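Side-chain contacts in uncharacterized protein (Bifidobacterium adolescentis ATCC 15703, PDB 3CPG), which probably binds pyridoxal 5'-phosphate and takes part in the homeostasis of this cofactor, as a TIM-barrel member of the YggS/PROSC family: residues 33-38 against 248-253; 75-80 against 84-89; 126-131 against 148-153. One frame throughout, in Å; residues are numbered along the deposited sequence.

Interaction 1: 33-38 against 248-253; sequences LDRIAA and GDMELA
R35 and E251 meet with their flat ends almost in one plane, the guanidinium and the carboxylate turned only 9° apart. The grip is side-on: NE of R35 donates to OE2 of E251 at 3.0 Å, and NH2 of R35 donates to OE1 of E251, also at 3.0 Å. Both N-H groups point nearly straight at their acceptors, each of which offers its syn lone pair, the geometry of a two-pronged salt bridge. The arginine chain bends at chi3 (61°), which brings the NE edge round to the acid, while the glutamate folds back at chi2. A water donating to both the carbonyl O of R35 and OE2 of E251 ties the same oxygen to the helix backbone.

In the TIM barrel this pair joins two helices of the outer layer, 19-42 and 250-255; the strands that follow them in the chain, 51-55 and 260-263, pair in the parallel sheet. M250, a selenomethionine, lies against one face of the guanidinium, its CE 3.7 Å above the plane and over the centre, so this group is gripped at its edge by E251 and covered by M250. Deeper in, CG1 of I36 touches SE of M250 at 4.3 Å, and these two side chains continue onto V261 and V263 of strand 260-263. NH2 of R35 also bonds to the carbonyl O of T247, just before the helix.

Interaction 2: 75-80 against 84-89; sequences IGENRP and TAKAEG
E77 lays its carboxylate against the ammonium end of K86, with both oxygens near NZ. OE2 of E77 is the closer, 2.7 Å from NZ of K86, and is met on its syn side but 31° out of the carboxylate plane; the bond from NZ to OE1, at 3.0 Å, is weak. The lysine reaches across because its chain turns at chi3 (-92°), while E77 bends at chi2. NZ is further held by the carbonyl O of R59 and by E82, and T56 OG1 bonds to OE2 of E77, so this buried charge pair sits in a polar cluster, beside which I64 touches both side chains. E82 lies close to E77, and K86 bonds to both acids, which would be expected to offset their like charges.

Nearer the helix start, N of T84 donates to the carbonyl O of P80 at 2.9 Å, a first-turn helical bond, and CG2 of T84 lies 3.2 Å from that oxygen.

From its C-terminal end, where TIM barrels carry their active sites, strand 75-77 leads into helix 80-96. The side chain of E77 is about 5 Å from that of K57, the predicted, here unmodified, pyridoxal phosphate lysine.

Interaction 3: 126-131 against 148-153; sequences NKIGKV and EKISRR
With CG1 beside the backbone N (chi1 -62°) and the chain extended beyond it, I128 sends CD1 toward helix 144-157. I150 has nearly the same torsions, yet the two isoleucines cross at about a right angle, and CD1 of I128 lands on CG1 of I150 at 3.6 Å. The same methyl also lies 3.9 Å from CB of K149, whose chain then leads away to bond S125 through NZ. R153 comes against I128 too, extended from CG to NE: its CD rests 3.7 Å from CB of I128, across the isoleucine rather than along it.

The guanidinium is turned back onto its own helix by chi4 (73°). NH1 of R153 donates to the carbonyl O of K149 at 3.0 Å, with that oxygen close to the guanidinium plane but the donor tilted 31° from the carbonyl plane. A water that accepts from N of G129, and weakly from NE of R153, links this group to the start of helix 128-131.

I128 and I150 lean on L123, and I150 continues inward to I138 and V141 of strand 137-141, joining the short helix to the outer layer of the TIM barrel. The closest approaches are all between carbon atoms, with no charge facing a charge; R153 contributes its CD methylene, while its charged end is anchored to the helix backbone and joined only weakly, through water, to the other segment.

All three interactions belong to one TIM barrel, where helices surround a parallel sheet. Along the chain, interactions 2 and 3 follow one another, and both are nested inside the long loop closed by interaction 1, which brings early helix 19-42 against late helix 250-255, beside the pairing of strands 51-55 and 260-263 that joins the two ends of the barrel. Interactions 1 and 3 lie on opposite sides of the chain's centre, their centres about 33 Å apart; interactions 1 and 2, with centres about 25 Å apart, do not touch. Interactions 2 and 3, centres about 16 Å apart, do: CB of P80 lies 3.5 Å from CE of K127, so the start of helix 80-96 packs on the turn leading into helix 128-131.

Interaction 1: 33-38 against 248-253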
# COMPACT_ATOMS: atom_id res chain seq x y z
N LEU A 33 -2.38 12.86 -9.78
CA LEU A 33 -0.97 12.91 -10.13
C LEU A 33 -0.48 14.35 -10.06
O LEU A 33 0.64 14.60 -9.59
CB LEU A 33 -0.72 12.35 -11.53
CG LEU A 33 -0.85 10.83 -11.64
CD1 LEU A 33 -0.66 10.41 -13.09
CD2 LEU A 33 0.18 10.16 -10.75
N ASP A 34 -1.31 15.28 -10.50
CA ASP A 34 -0.95 16.69 -10.45
C ASP A 34 -0.83 17.14 -9.00
O ASP A 34 0.07 17.89 -8.64
CB ASP A 34 -1.98 17.57 -11.18
CG ASP A 34 -1.96 17.38 -12.69
OD1 ASP A 34 -0.93 16.91 -13.23
OD2 ASP A 34 -2.96 17.73 -13.34
N ARG A 35 -1.76 16.68 -8.15
CA ARG A 35 -1.72 17.04 -6.74
C ARG A 35 -0.45 16.52 -6.10
O ARG A 35 0.19 17.20 -5.29
CB ARG A 35 -2.94 16.47 -6.00
CG ARG A 35 -4.24 17.21 -6.27
CD ARG A 35 -5.41 16.53 -5.58
NE ARG A 35 -5.26 16.49 -4.13
CZ ARG A 35 -6.13 15.92 -3.30
NH1 ARG A 35 -7.21 15.33 -3.78
NH2 ARG A 35 -5.92 15.96 -1.99
N ILE A 36 -0.08 15.29 -6.44
CA ILE A 36 1.14 14.70 -5.90
C ILE A 36 2.33 15.56 -6.31
O ILE A 36 3.16 15.92 -5.48
CB ILE A 36 1.31 13.25 -6.40
CG1 ILE A 36 0.20 12.38 -5.80
CG2 ILE A 36 2.69 12.71 -6.00
CD1 ILE A 36 0.18 10.94 -6.29
N ALA A 37 2.41 15.91 -7.59
CA ALA A 37 3.50 16.74 -8.08
C ALA A 37 3.53 18.09 -7.36
O ALA A 37 4.59 18.56 -6.95
CB ALA A 37 3.37 16.96 -9.59
N ALA A 38 2.36 18.71 -7.20
CA ALA A 38 2.28 20.00 -6.52
C ALA A 38 2.73 19.87 -5.06
O ALA A 38 3.38 20.76 -4.52
CB ALA A 38 0.85 20.55 -6.59
N GLY A 248 -8.03 12.65 1.50
CA GLY A 248 -8.19 13.84 2.33
C GLY A 248 -6.97 14.45 2.99
O GLY A 248 -7.02 15.60 3.43
N ASP A 249 -5.86 13.72 3.05
CA ASP A 249 -4.68 14.25 3.70
C ASP A 249 -3.36 13.95 3.00
O ASP A 249 -2.30 14.01 3.63
CB ASP A 249 -4.61 13.72 5.14
CG ASP A 249 -4.53 12.20 5.18
OD1 ASP A 249 -4.28 11.60 4.12
OD2 ASP A 249 -4.70 11.61 6.27
N MSE A 250 -3.39 13.66 1.70
CA MSE A 250 -2.15 13.34 1.01
C MSE A 250 -1.12 14.47 0.98
O MSE A 250 0.09 14.22 1.02
CB MSE A 250 -2.42 12.83 -0.42
CG MSE A 250 -3.01 13.85 -1.38
SE MSE A 250 -3.11 13.14 -3.18
CE MSE A 250 -4.84 12.34 -3.07
N GLU A 251 -1.58 15.72 0.91
CA GLU A 251 -0.65 16.85 0.90
C GLU A 251 0.19 16.84 2.18
O GLU A 251 1.41 17.01 2.14
CB GLU A 251 -1.41 18.18 0.80
CG GLU A 251 -1.85 18.59 -0.60
CD GLU A 251 -2.93 17.71 -1.18
OE1 GLU A 251 -3.69 17.09 -0.39
OE2 GLU A 251 -3.04 17.65 -2.42
N LEU A 252 -0.47 16.63 3.32
CA LEU A 252 0.23 16.61 4.61
C LEU A 252 1.17 15.40 4.70
O LEU A 252 2.28 15.50 5.22
CB LEU A 252 -0.79 16.56 5.75
CG LEU A 252 -1.72 17.76 5.89
CD1 LEU A 252 -2.81 17.45 6.91
CD2 LEU A 252 -0.93 18.99 6.30
N ALA A 253 0.71 14.26 4.20
CA ALA A 253 1.52 13.05 4.23
C ALA A 253 2.79 13.27 3.43
O ALA A 253 3.88 12.91 3.86
CB ALA A 253 0.74 11.88 3.64
O HOH W 1 -1.31 19.11 -4.05

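Interaction 2: 75-80 against 84-89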
# COMPACT_ATOMS: atom_id res chain seq x y z
N ILE A 75 -1.43 -0.88 -7.30
CA ILE A 75 -2.79 -0.98 -6.77
C ILE A 75 -2.80 -1.72 -5.45
O ILE A 75 -1.89 -2.50 -5.15
CB ILE A 75 -3.76 -1.71 -7.74
CG1 ILE A 75 -3.36 -3.18 -7.87
CG2 ILE A 75 -3.78 -1.01 -9.10
CD1 ILE A 75 -4.31 -4.00 -8.73
N GLY A 76 -3.84 -1.47 -4.66
CA GLY A 76 -3.97 -2.12 -3.38
C GLY A 76 -5.43 -2.41 -3.10
O GLY A 76 -6.28 -1.53 -3.21
N GLU A 77 -5.72 -3.67 -2.76
CA GLU A 77 -7.08 -4.09 -2.44
C GLU A 77 -7.20 -4.19 -0.93
O GLU A 77 -6.21 -4.46 -0.24
CB GLU A 77 -7.37 -5.46 -3.05
CG GLU A 77 -7.62 -5.47 -4.56
CD GLU A 77 -8.95 -4.84 -4.97
OE1 GLU A 77 -9.88 -4.81 -4.14
OE2 GLU A 77 -9.06 -4.40 -6.13
N ASN A 78 -8.41 -4.00 -0.42
CA ASN A 78 -8.65 -4.08 1.02
C ASN A 78 -8.99 -5.50 1.47
O ASN A 78 -8.48 -5.97 2.49
CB ASN A 78 -9.80 -3.15 1.42
CG ASN A 78 -9.31 -1.80 1.89
OD1 ASN A 78 -9.45 -1.45 3.06
ND2 ASN A 78 -8.72 -1.04 0.97
N ARG A 79 -9.87 -6.17 0.73
CA ARG A 79 -10.31 -7.50 1.11
C ARG A 79 -9.75 -8.64 0.26
O ARG A 79 -9.73 -8.56 -0.97
CB ARG A 79 -11.84 -7.57 1.07
CG ARG A 79 -12.55 -6.55 1.94
CD ARG A 79 -14.05 -6.78 1.93
NE ARG A 79 -14.60 -6.72 0.58
CZ ARG A 79 -15.86 -7.01 0.26
NH1 ARG A 79 -16.70 -7.40 1.21
NH2 ARG A 79 -16.27 -6.93 -0.99
N PRO A 80 -9.30 -9.72 0.91
CA PRO A 80 -8.76 -10.87 0.19
C PRO A 80 -9.76 -11.44 -0.82
O PRO A 80 -9.36 -11.93 -1.88
CB PRO A 80 -8.44 -11.86 1.30
CG PRO A 80 -8.02 -10.97 2.42
CD PRO A 80 -9.06 -9.85 2.36
N THR A 84 -9.04 -12.28 -4.78
CA THR A 84 -9.31 -13.52 -5.48
C THR A 84 -10.28 -13.34 -6.65
O THR A 84 -10.12 -13.96 -7.70
CB THR A 84 -9.87 -14.60 -4.51
OG1 THR A 84 -11.14 -14.18 -4.00
CG2 THR A 84 -8.91 -14.79 -3.35
N ALA A 85 -11.27 -12.47 -6.49
CA ALA A 85 -12.24 -12.25 -7.55
C ALA A 85 -11.67 -11.54 -8.79
O ALA A 85 -12.05 -11.85 -9.92
CB ALA A 85 -13.42 -11.45 -7.01
N LYS A 86 -10.72 -10.63 -8.58
CA LYS A 86 -10.16 -9.84 -9.68
C LYS A 86 -8.76 -10.19 -10.16
O LYS A 86 -8.36 -9.80 -11.26
CB LYS A 86 -10.18 -8.36 -9.29
CG LYS A 86 -11.57 -7.74 -9.17
CD LYS A 86 -11.52 -6.30 -8.64
CE LYS A 86 -11.67 -6.27 -7.12
NZ LYS A 86 -11.69 -4.88 -6.58
N ALA A 87 -8.01 -10.93 -9.35
CA ALA A 87 -6.63 -11.28 -9.69
C ALA A 87 -6.37 -11.82 -11.10
O ALA A 87 -5.51 -11.31 -11.82
CB ALA A 87 -6.09 -12.27 -8.66
N GLU A 88 -7.10 -12.86 -11.50
CA GLU A 88 -6.88 -13.45 -12.82
C GLU A 88 -7.07 -12.46 -13.97
O GLU A 88 -6.20 -12.32 -14.83
CB GLU A 88 -7.79 -14.67 -13.02
CG GLU A 88 -7.46 -15.46 -14.27
CD GLU A 88 -8.22 -16.78 -14.35
OE1 GLU A 88 -9.46 -16.76 -14.35
OE2 GLU A 88 -7.55 -17.84 -14.41
N GLY A 89 -8.22 -11.79 -13.99
CA GLY A 89 -8.51 -10.84 -15.04
C GLY A 89 -7.54 -9.67 -15.05
O GLY A 89 -7.09 -9.23 -16.11

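Interaction 3: 126-131 against 148-153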
# COMPACT_ATOMS: atom_id res chain seq x y z
N ASN A 126 -6.69 -16.91 8.31
CA ASN A 126 -7.03 -18.01 7.42
C ASN A 126 -7.21 -17.57 5.97
O ASN A 126 -7.60 -18.37 5.13
CB ASN A 126 -8.28 -18.75 7.93
CG ASN A 126 -9.55 -17.91 7.85
OD1 ASN A 126 -9.52 -16.69 7.85
ND2 ASN A 126 -10.69 -18.60 7.81
N LYS A 127 -6.89 -16.31 5.68
CA LYS A 127 -6.99 -15.77 4.33
C LYS A 127 -5.60 -15.49 3.74
O LYS A 127 -5.49 -15.07 2.59
CB LYS A 127 -7.81 -14.47 4.32
CG LYS A 127 -9.25 -14.64 4.78
CD LYS A 127 -10.11 -15.35 3.75
CE LYS A 127 -10.41 -14.44 2.57
NZ LYS A 127 -11.29 -15.10 1.56
N ILE A 128 -4.56 -15.70 4.53
CA ILE A 128 -3.20 -15.45 4.04
C ILE A 128 -2.92 -16.27 2.78
O ILE A 128 -2.41 -15.75 1.79
CB ILE A 128 -2.15 -15.82 5.11
CG1 ILE A 128 -2.36 -14.94 6.35
CG2 ILE A 128 -0.74 -15.64 4.54
CD1 ILE A 128 -1.46 -15.30 7.51
N GLY A 129 -3.26 -17.55 2.83
CA GLY A 129 -3.04 -18.42 1.69
C GLY A 129 -3.76 -17.95 0.44
O GLY A 129 -3.35 -18.28 -0.67
N LYS A 130 -4.83 -17.19 0.61
CA LYS A 130 -5.60 -16.68 -0.52
C LYS A 130 -4.87 -15.55 -1.25
O LYS A 130 -5.03 -15.38 -2.46
CB LYS A 130 -6.96 -16.16 -0.05
CG LYS A 130 -7.88 -17.20 0.56
CD LYS A 130 -8.38 -18.19 -0.48
CE LYS A 130 -9.40 -19.15 0.11
NZ LYS A 130 -10.00 -20.04 -0.92
N VAL A 131 -4.06 -14.79 -0.52
CA VAL A 131 -3.37 -13.66 -1.13
C VAL A 131 -1.91 -13.89 -1.52
O VAL A 131 -1.39 -13.18 -2.37
CB VAL A 131 -3.47 -12.39 -0.25
CG1 VAL A 131 -4.93 -12.08 0.05
CG2 VAL A 131 -2.69 -12.58 1.05
N GLU A 148 4.46 -13.76 11.88
CA GLU A 148 4.89 -15.15 12.01
C GLU A 148 3.98 -16.07 11.20
O GLU A 148 4.44 -16.99 10.54
CB GLU A 148 4.86 -15.59 13.48
CG GLU A 148 5.84 -14.88 14.39
CD GLU A 148 5.72 -15.35 15.84
OE1 GLU A 148 4.60 -15.35 16.38
OE2 GLU A 148 6.76 -15.71 16.44
N LYS A 149 2.68 -15.80 11.25
CA LYS A 149 1.72 -16.62 10.51
C LYS A 149 1.97 -16.50 9.01
O LYS A 149 1.87 -17.48 8.28
CB LYS A 149 0.29 -16.20 10.84
CG LYS A 149 -0.09 -16.46 12.29
CD LYS A 149 -1.47 -15.91 12.60
CE LYS A 149 -1.80 -16.09 14.07
NZ LYS A 149 -3.15 -15.56 14.39
N ILE A 150 2.29 -15.30 8.56
CA ILE A 150 2.56 -15.09 7.14
C ILE A 150 3.87 -15.78 6.79
O ILE A 150 3.99 -16.42 5.74
CB ILE A 150 2.63 -13.58 6.81
CG1 ILE A 150 1.26 -12.95 7.05
CG2 ILE A 150 3.09 -13.37 5.36
CD1 ILE A 150 1.22 -11.44 6.90
N SER A 151 4.85 -15.67 7.68
CA SER A 151 6.15 -16.29 7.46
C SER A 151 6.04 -17.80 7.28
O SER A 151 6.60 -18.37 6.33
CB SER A 151 7.08 -15.99 8.65
OG SER A 151 8.28 -16.74 8.57
N ARG A 152 5.33 -18.46 8.18
CA ARG A 152 5.17 -19.91 8.11
C ARG A 152 4.61 -20.35 6.76
O ARG A 152 5.08 -21.32 6.17
CB ARG A 152 4.22 -20.39 9.21
CG ARG A 152 4.63 -20.04 10.62
CD ARG A 152 3.57 -20.51 11.59
NE ARG A 152 3.48 -21.97 11.62
CZ ARG A 152 4.28 -22.74 12.34
NH1 ARG A 152 5.23 -22.20 13.09
NH2 ARG A 152 4.14 -24.06 12.31
N ARG A 153 3.61 -19.62 6.28
CA ARG A 153 2.97 -19.92 5.02
C ARG A 153 3.82 -19.58 3.80
O ARG A 153 3.79 -20.31 2.80
CB ARG A 153 1.61 -19.22 4.98
CG ARG A 153 0.65 -19.82 6.01
CD ARG A 153 -0.59 -18.97 6.28
NE ARG A 153 -1.53 -19.66 7.16
CZ ARG A 153 -1.35 -19.86 8.47
NH1 ARG A 153 -0.27 -19.41 9.08
NH2 ARG A 153 -2.27 -20.52 9.16
O HOH W 2 -4.10 -18.86 5.33